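Oligoribonuclease (Colwellia psychrerythraea, PDB 6A4D) hydrolyses short RNA oligonucleotides as an exonuclease, and in this structure holds a nitrophenyl ester of thymidine monophosphate. Local coordinates at the interface of chains A and B. Residues are numbered along the deposited sequence; one frame, centred on the assembly and turned at random. Chains: chain A/B, Oligoribonuclease.

Contacts 1 and 2 are neighbouring patches of one two-fold interface, the centres of their C-alpha atoms about 11 Å apart. Helix 137-147 runs through both: its first turns supply the threonine of contact 1, its later part supplies B:Leu143 and B:Trp147 to contact 2, while A:Leu143 packs in contact 1. A:Leu135 and A:Ile140 belong to both and join a polar, backbone-directed zone to a largely apolar and aromatic one. Symmetry supplies a twin of each contact, so the same helix of either chain probably fixes both the register and the bulk of the packing in the dimer.

Contact 1: the interface of chains A and B. Residues chain A 134-136, 138-140, 143; chain B 134-136, 139-140.
The start of helix 137-147 of each chain meets strand 134-136 of the other, and the two Thr139 hydroxyls make equivalent bonds, related by the two-fold. A:Thr139 leaves its helix with CB lying over the backbone of B:Asn134 and B:Asp136. Its hydroxyl OG1 is turned anti to the carbonyl carbon (chi1 -77°), which aims it at the backbone of the partner strand. There OG1 of A:Thr139 accepts from the amide N of B:Asp136 at 2.9 Å, almost straight at 173°. OG1 of A:Thr139 also donates to the carbonyl O of B:Asn134 at 2.9 Å, arriving from above the carbonyl plane, 49° out of it. Two bonds of opposite sense thus grip one hydroxyl and fix its rotation. The methyl CG2 of A:Thr139, anti to the backbone N, lies 3.6 Å from the carbonyl O of B:Asp136. It also packs against the CD2 branch of B:Leu135. An alanine here removes the hydroxyl with both its bonds and the methyl CG2 against B:Asp136 and B:Leu135, and would probably hold the partner strand less firmly. B:Thr139 makes the matching pair of bonds to A:Asn134 O and A:Asp136 N. Water 1 extends the polar zone, lying 2.6 Å from the carboxylate OD2 of A:Asp136. Water 1 is also 2.9 Å from the amide N of B:Asn134, and water 2 repeats the bridge with the chains exchanged. OD1 of A:Asp136 turns back to accept from the amide N of A:Ser138, capping the start of its own helix. Farther along, A:Leu143 splits its branches: CD1 meets CD1 of B:Ile140 tip to tip, snugly at 3.5 Å. CD2 of A:Leu143 crosses B:Leu135 at about a right angle, 3.6 Å from its CD1. Because the threonines read backbone atoms, the site ties helix to strand and probably sets the register of the two subunits in the dimer.

Contact 2: the interface of chains A and B. Residues chain A 38, 40, 135, 140, 174, 178, 182, 184; chain B 143, 147.
In this exonuclease of the DEDDh (DnaQ-like) family, B:Trp147, at the end of helix 137-147, buries its indole in chain A, with B:Leu143 one turn earlier beside it. The tight part surrounds the indole. NE1 of B:Trp147 donates to the carbonyl O of A:Ser38 at 2.8 Å, 163° at the hydrogen. The acceptor lies in the ring plane and the bond runs nearly along the C=O axis, so this buried polar edge is satisfied and the ring's rotation is fixed. A:Arg178, extended from CG to NE, runs obliquely across one face. NE of A:Arg178 stands 3.7 Å from the centroid of the six-membered ring of B:Trp147, a cation-pi contact, while NH1 covers the five-membered ring in the same way. The guanidinium is tilted 28° from the indole, and its charge would probably draw on the ring's pi cloud. The aliphatic CB and CG of A:Arg178 cover the far rim, CG 3.8 Å from CH2 of B:Trp147. The opposite face is backed, off toward the rim, by CD2 of B:Leu143 of its own chain. The CZ3 edge of the indole points at the face of A:Phe182, the planes 85° apart. B:Leu143 packs beside it: its CD1 meets CD1 of A:Ile140 tip to tip at 3.7 Å. CD1 of B:Leu143 also touches CZ of A:Phe182, at 3.8 Å. CD2 of B:Leu143 crosses A:Leu135, 3.9 Å from CD1 of that residue, and A:Leu174 comes in from its own helix, tip to tip with both B:Leu143 and B:Trp147. The contact thins at A:Leu40, which gives up 8 Å² to chain B and brushes the indole at a right angle, its CD1 4.0 Å from CZ2 of B:Trp147. At the C-terminus the poorly ordered A:Leu184 lies on the same face as A:Arg178, near CE3, and its position carries little weight.

Contact 1: the interface of chains A and B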
loop_
_atom_site.group_PDB
_atom_site.type_symbol
_atom_site.label_atom_id
_atom_site.label_comp_id
_atom_site.label_asym_id
_atom_site.label_seq_id
_atom_site.Cartn_x
_atom_site.Cartn_y
_atom_site.Cartn_z
ATOM N N ASN A 134 -0.961 3.159 4.895
ATOM C CA ASN A 134 -0.433 1.860 5.217
ATOM C C ASN A 134 0.951 2.066 5.797
ATOM O O ASN A 134 1.648 3.003 5.454
ATOM C CB ASN A 134 -0.380 1.005 3.969
ATOM C CG ASN A 134 -1.747 0.798 3.371
ATOM O OD1 ASN A 134 -2.711 0.644 4.106
ATOM N ND2 ASN A 134 -1.839 0.763 2.025
ATOM N N LEU A 135 1.319 1.165 6.680
ATOM C CA LEU A 135 2.673 1.041 7.132
ATOM C C LEU A 135 3.195 -0.311 6.591
ATOM O O LEU A 135 2.935 -1.370 7.107
ATOM C CB LEU A 135 2.717 1.173 8.619
ATOM C CG LEU A 135 4.114 1.348 9.189
ATOM C CD1 LEU A 135 4.020 1.620 10.669
ATOM C CD2 LEU A 135 4.997 0.121 8.970
ATOM N N ASP A 136 3.900 -0.211 5.494
ATOM C CA ASP A 136 4.263 -1.343 4.688
ATOM C C ASP A 136 5.756 -1.626 4.880
ATOM O O ASP A 136 6.560 -0.912 4.374
ATOM C CB ASP A 136 3.912 -1.041 3.206
ATOM C CG ASP A 136 4.133 -2.243 2.284
ATOM O OD1 ASP A 136 4.700 -3.258 2.739
ATOM O OD2 ASP A 136 3.793 -2.144 1.069
ATOM N N SER A 138 7.547 -3.898 3.626
ATOM C CA SER A 138 8.180 -4.222 2.358
ATOM C C SER A 138 8.614 -2.996 1.594
ATOM O O SER A 138 9.489 -3.115 0.784
ATOM C CB SER A 138 7.256 -5.048 1.467
ATOM O OG SER A 138 6.875 -6.194 2.147
ATOM N N THR A 139 8.051 -1.838 1.872
ATOM C CA THR A 139 8.630 -0.586 1.378
ATOM C C THR A 139 10.021 -0.442 1.903
ATOM O O THR A 139 10.926 -0.062 1.172
ATOM C CB THR A 139 7.789 0.627 1.834
ATOM O OG1 THR A 139 6.621 0.695 1.007
ATOM C CG2 THR A 139 8.566 1.972 1.841
ATOM N N ILE A 140 10.208 -0.775 3.170
ATOM C CA ILE A 140 11.510 -0.553 3.832
ATOM C C ILE A 140 12.428 -1.632 3.328
ATOM O O ILE A 140 13.569 -1.367 3.085
ATOM C CB ILE A 140 11.438 -0.592 5.381
ATOM C CG1 ILE A 140 10.438 0.474 5.845
ATOM C CG2 ILE A 140 12.816 -0.240 6.010
ATOM C CD1 ILE A 140 9.816 0.064 7.122
ATOM N N LEU A 143 13.772 -0.310 0.082
ATOM C CA LEU A 143 14.824 0.645 0.327
ATOM C C LEU A 143 16.094 -0.036 0.783
ATOM O O LEU A 143 17.186 0.345 0.359
ATOM C CB LEU A 143 14.403 1.788 1.246
ATOM C CG LEU A 143 13.210 2.592 0.666
ATOM C CD1 LEU A 143 12.551 3.501 1.661
ATOM C CD2 LEU A 143 13.552 3.403 -0.575
ATOM N N ASN B 134 4.860 -2.102 -3.296
ATOM C CA ASN B 134 4.867 -0.642 -3.275
ATOM C C ASN B 134 6.049 -0.089 -2.489
ATOM O O ASN B 134 6.536 -0.716 -1.558
ATOM C CB ASN B 134 3.566 -0.145 -2.657
ATOM C CG ASN B 134 2.373 -0.603 -3.461
ATOM O OD1 ASN B 134 2.514 -0.721 -4.662
ATOM N ND2 ASN B 134 1.244 -0.928 -2.819
ATOM N N LEU B 135 6.509 1.073 -2.898
ATOM C CA LEU B 135 7.441 1.857 -2.130
ATOM C C LEU B 135 6.639 3.105 -1.741
ATOM O O LEU B 135 6.577 4.064 -2.498
ATOM C CB LEU B 135 8.650 2.187 -2.972
ATOM C CG LEU B 135 9.834 2.647 -2.192
ATOM C CD1 LEU B 135 11.033 2.808 -3.125
ATOM C CD2 LEU B 135 9.546 3.935 -1.473
ATOM N N ASP B 136 5.993 3.049 -0.576
ATOM C CA ASP B 136 5.096 4.071 -0.130
ATOM C C ASP B 136 5.835 4.988 0.839
ATOM O O ASP B 136 6.159 4.587 1.959
ATOM C CB ASP B 136 3.895 3.387 0.507
ATOM C CG ASP B 136 2.877 4.363 1.143
ATOM O OD1 ASP B 136 2.866 5.554 0.866
ATOM O OD2 ASP B 136 2.043 3.903 1.939
ATOM N N THR B 139 4.511 5.406 4.381
ATOM C CA THR B 139 4.965 4.465 5.381
ATOM C C THR B 139 6.109 5.152 6.199
ATOM O O THR B 139 6.144 5.089 7.438
ATOM C CB THR B 139 5.496 3.185 4.711
ATOM O OG1 THR B 139 4.404 2.441 4.205
ATOM C CG2 THR B 139 6.293 2.280 5.711
ATOM N N ILE B 140 7.047 5.771 5.513
ATOM C CA ILE B 140 8.195 6.380 6.210
ATOM C C ILE B 140 7.729 7.569 7.074
ATOM O O ILE B 140 8.233 7.786 8.186
ATOM C CB ILE B 140 9.372 6.738 5.262
ATOM C CG1 ILE B 140 9.839 5.455 4.601
ATOM C CG2 ILE B 140 10.590 7.264 6.065
ATOM C CD1 ILE B 140 10.316 5.683 3.221
HETATM O O HOH W 1 4.440 -3.764 -0.907
HETATM O O HOH W 2 -0.294 4.765 2.856
#

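Contact 2: the interface of chains A and B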
loop_
_atom_site.group_PDB
_atom_site.type_symbol
_atom_site.label_atom_id
_atom_site.label_comp_id
_atom_site.label_asym_id
_atom_site.label_seq_id
_atom_site.Cartn_x
_atom_site.Cartn_y
_atom_site.Cartn_z
ATOM N N SER A 38 3.918 2.183 19.646
ATOM C CA SER A 38 4.689 2.832 18.588
ATOM C C SER A 38 6.159 2.391 18.573
ATOM O O SER A 38 6.846 2.605 17.577
ATOM C CB SER A 38 4.578 4.338 18.700
ATOM O OG SER A 38 5.243 4.745 19.858
ATOM N N LEU A 40 7.039 -0.761 18.957
ATOM C CA LEU A 40 6.929 -2.155 18.477
ATOM C C LEU A 40 6.835 -3.240 19.535
ATOM O O LEU A 40 6.996 -4.418 19.244
ATOM C CB LEU A 40 8.025 -2.490 17.468
ATOM C CG LEU A 40 8.192 -1.532 16.300
ATOM C CD1 LEU A 40 9.277 -2.105 15.381
ATOM C CD2 LEU A 40 6.886 -1.280 15.571
ATOM N N LEU A 135 1.319 1.165 6.680
ATOM C CA LEU A 135 2.673 1.041 7.132
ATOM C C LEU A 135 3.195 -0.311 6.591
ATOM O O LEU A 135 2.935 -1.370 7.107
ATOM C CB LEU A 135 2.717 1.173 8.619
ATOM C CG LEU A 135 4.114 1.348 9.189
ATOM C CD1 LEU A 135 4.020 1.620 10.669
ATOM C CD2 LEU A 135 4.997 0.121 8.970
ATOM N N ILE A 140 10.208 -0.775 3.170
ATOM C CA ILE A 140 11.510 -0.553 3.832
ATOM C C ILE A 140 12.428 -1.632 3.328
ATOM O O ILE A 140 13.569 -1.367 3.085
ATOM C CB ILE A 140 11.438 -0.592 5.381
ATOM C CG1 ILE A 140 10.438 0.474 5.845
ATOM C CG2 ILE A 140 12.816 -0.240 6.010
ATOM C CD1 ILE A 140 9.816 0.064 7.122
ATOM N N LEU A 174 10.750 -5.258 11.011
ATOM C CA LEU A 174 10.760 -3.827 11.200
ATOM C C LEU A 174 11.639 -3.422 12.384
ATOM O O LEU A 174 12.290 -2.389 12.330
ATOM C CB LEU A 174 9.339 -3.268 11.338
ATOM C CG LEU A 174 9.220 -1.751 11.530
ATOM C CD1 LEU A 174 9.763 -0.951 10.358
ATOM C CD2 LEU A 174 7.790 -1.344 11.828
ATOM N N ARG A 178 14.591 -0.886 12.337
ATOM C CA ARG A 178 14.701 0.129 13.362
ATOM C C ARG A 178 16.127 0.249 13.944
ATOM O O ARG A 178 16.660 1.350 14.086
ATOM C CB ARG A 178 13.715 -0.175 14.489
ATOM C CG ARG A 178 13.644 0.986 15.443
ATOM C CD ARG A 178 12.685 0.730 16.570
ATOM N NE ARG A 178 12.294 2.028 17.075
ATOM C CZ ARG A 178 11.770 2.244 18.264
ATOM N NH1 ARG A 178 11.471 3.489 18.608
ATOM N NH2 ARG A 178 11.516 1.217 19.080
ATOM N N PHE A 182 17.600 2.731 10.427
ATOM C CA PHE A 182 17.104 4.021 10.749
ATOM C C PHE A 182 18.018 4.671 11.739
ATOM O O PHE A 182 18.570 4.003 12.597
ATOM C CB PHE A 182 15.714 3.850 11.376
ATOM C CG PHE A 182 14.642 3.598 10.376
ATOM C CD1 PHE A 182 14.124 4.649 9.629
ATOM C CD2 PHE A 182 14.196 2.339 10.128
ATOM C CE1 PHE A 182 13.119 4.442 8.697
ATOM C CE2 PHE A 182 13.207 2.110 9.154
ATOM C CZ PHE A 182 12.676 3.165 8.459
ATOM N N LEU A 184 17.260 7.514 14.033
ATOM C CA LEU A 184 16.549 7.632 15.325
ATOM C C LEU A 184 17.328 7.220 16.590
ATOM O O LEU A 184 18.375 7.784 16.930
ATOM C CB LEU A 184 15.232 6.831 15.283
ATOM C CG LEU A 184 15.248 5.311 15.551
ATOM C CD1 LEU A 184 14.971 4.926 16.993
ATOM C CD2 LEU A 184 14.177 4.679 14.707
ATOM N N LEU B 143 6.342 6.284 10.237
ATOM C CA LEU B 143 7.384 5.947 11.196
ATOM C C LEU B 143 8.043 7.183 11.749
ATOM O O LEU B 143 8.391 7.202 12.892
ATOM C CB LEU B 143 8.426 5.033 10.559
ATOM C CG LEU B 143 7.927 3.641 10.164
ATOM C CD1 LEU B 143 8.939 2.950 9.253
ATOM C CD2 LEU B 143 7.620 2.802 11.382
ATOM N N TRP B 147 8.762 7.977 15.601
ATOM C CA TRP B 147 10.093 7.691 16.011
ATOM C C TRP B 147 11.024 8.903 15.988
ATOM O O TRP B 147 11.974 8.926 16.752
ATOM C CB TRP B 147 10.729 6.587 15.145
ATOM C CG TRP B 147 10.174 5.257 15.312
ATOM C CD1 TRP B 147 9.229 4.861 16.202
ATOM C CD2 TRP B 147 10.447 4.124 14.493
ATOM N NE1 TRP B 147 8.905 3.559 15.995
ATOM C CE2 TRP B 147 9.628 3.070 14.957
ATOM C CE3 TRP B 147 11.299 3.894 13.427
ATOM C CZ2 TRP B 147 9.665 1.780 14.425
ATOM C CZ3 TRP B 147 11.317 2.581 12.856
ATOM C CH2 TRP B 147 10.495 1.554 13.365
#